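Local coordinates for hypothetical acetyltransferase (Shewanella oneidensis, PDB 1T82), which is of unproven function but, as a dimeric hotdog-fold protein of the YiiD family, is probably a thioesterase or acyltransferase, at residues A48-A51 with P52-L56. Residues are numbered along the deposited sequence; the frame is centred on the assembly and turned at random.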
# COMPACT_ATOMS: atom_id res chain seq x y z
N ALA B 48 -4.44 -8.28 -10.83
CA ALA B 48 -5.51 -8.47 -9.86
C ALA B 48 -6.74 -7.85 -10.48
O ALA B 48 -6.64 -6.90 -11.26
CB ALA B 48 -5.18 -7.77 -8.54
N PRO B 49 -7.92 -8.39 -10.17
CA PRO B 49 -9.16 -7.86 -10.72
C PRO B 49 -9.46 -6.52 -10.08
O PRO B 49 -8.98 -6.22 -8.98
CB PRO B 49 -10.19 -8.92 -10.34
CG PRO B 49 -9.65 -9.44 -9.04
CD PRO B 49 -8.18 -9.58 -9.34
N LEU B 50 -10.24 -5.71 -10.77
CA LEU B 50 -10.59 -4.40 -10.24
C LEU B 50 -11.64 -4.49 -9.14
O LEU B 50 -11.54 -3.80 -8.13
CB LEU B 50 -11.10 -3.51 -11.37
CG LEU B 50 -11.47 -2.08 -11.01
CD1 LEU B 50 -10.30 -1.38 -10.30
CD2 LEU B 50 -11.85 -1.33 -12.28
N ALA B 51 -12.63 -5.36 -9.33
CA ALA B 51 -13.74 -5.51 -8.40
C ALA B 51 -13.53 -5.36 -6.89
O ALA B 51 -14.13 -4.48 -6.27
CB ALA B 51 -14.47 -6.83 -8.68
N PRO B 52 -12.68 -6.20 -6.27
CA PRO B 52 -12.47 -6.06 -4.83
C PRO B 52 -11.56 -4.88 -4.48
O PRO B 52 -11.46 -4.47 -3.32
CB PRO B 52 -11.85 -7.40 -4.44
CG PRO B 52 -11.03 -7.73 -5.65
CD PRO B 52 -11.91 -7.33 -6.82
N ASN B 53 -10.92 -4.35 -5.50
CA ASN B 53 -9.96 -3.26 -5.35
C ASN B 53 -10.44 -1.87 -5.76
O ASN B 53 -9.63 -0.97 -5.98
CB ASN B 53 -8.70 -3.62 -6.14
CG ASN B 53 -8.08 -4.91 -5.66
OD1 ASN B 53 -7.95 -5.88 -6.41
ND2 ASN B 53 -7.71 -4.95 -4.39
N ILE B 54 -11.75 -1.68 -5.85
CA ILE B 54 -12.27 -0.38 -6.26
C ILE B 54 -12.34 0.69 -5.17
O ILE B 54 -12.15 0.42 -3.98
CB ILE B 54 -13.69 -0.51 -6.88
CG1 ILE B 54 -14.66 -1.10 -5.85
CG2 ILE B 54 -13.63 -1.41 -8.11
CD1 ILE B 54 -16.10 -1.21 -6.36
N ASN B 55 -12.59 1.92 -5.62
CA ASN B 55 -12.75 3.08 -4.76
C ASN B 55 -14.09 3.67 -5.21
O ASN B 55 -14.79 3.07 -6.02
CB ASN B 55 -11.62 4.09 -4.97
CG ASN B 55 -11.46 4.50 -6.42
OD1 ASN B 55 -12.43 4.52 -7.18
ND2 ASN B 55 -10.23 4.83 -6.82
N LEU B 56 -14.43 4.85 -4.72
CA LEU B 56 -15.70 5.48 -5.07
C LEU B 56 -15.86 5.79 -6.56
O LEU B 56 -16.99 5.89 -7.06
CB LEU B 56 -15.90 6.76 -4.25
CG LEU B 56 -15.00 7.99 -4.48
CD1 LEU B 56 -15.59 8.85 -5.59
CD2 LEU B 56 -14.92 8.80 -3.19
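Ile54 reaches back over the turn to Leu50, and its branches can be followed atom by atom. From CB, the CG2 branch lies anti to the carbonyl carbon and runs to Leu50, where it meets carbonyl O at 3.2 Å and side-chain CG at 3.7 Å. The other branch, CG1, sits between the backbone N and the carbonyl carbon (chi1 60°), which puts it 3.4 Å from Ala51 O; CD1, at its end, still grazes that same oxygen. The two side chains, Leu50 and Ile54, cross at roughly a right angle, and CD1 of Leu50 also lies against CG2 of Ile54.

One bond closes the turn: Asn53 N donates to Leu50 O at 2.8 Å, with a bent N-H...O angle of 132° and the donor 43° out of the carbonyl plane. With CA of Leu50 and CA of Asn53 only 5.1 Å apart and this i to i+3 bond between them, Ala51 and Pro52 form the corners of a beta-turn in the loop linking strand 43-47 to helix 62-84, the long helix that the hotdog sheet wraps around. Pro52 has no N-H to offer Leu50 O, although its N lies 3.2 Å from that atom. Its ring packs crosswise on that of Pro49, Pro52 CD lying 3.8 Å from Pro49 CG, and an alanine here would probably leave the Pro49 ring without this neighbour and the turn's backbone freer to move. From the second subunit, Val28 packs on Asn53 and Pro27 on Ile54.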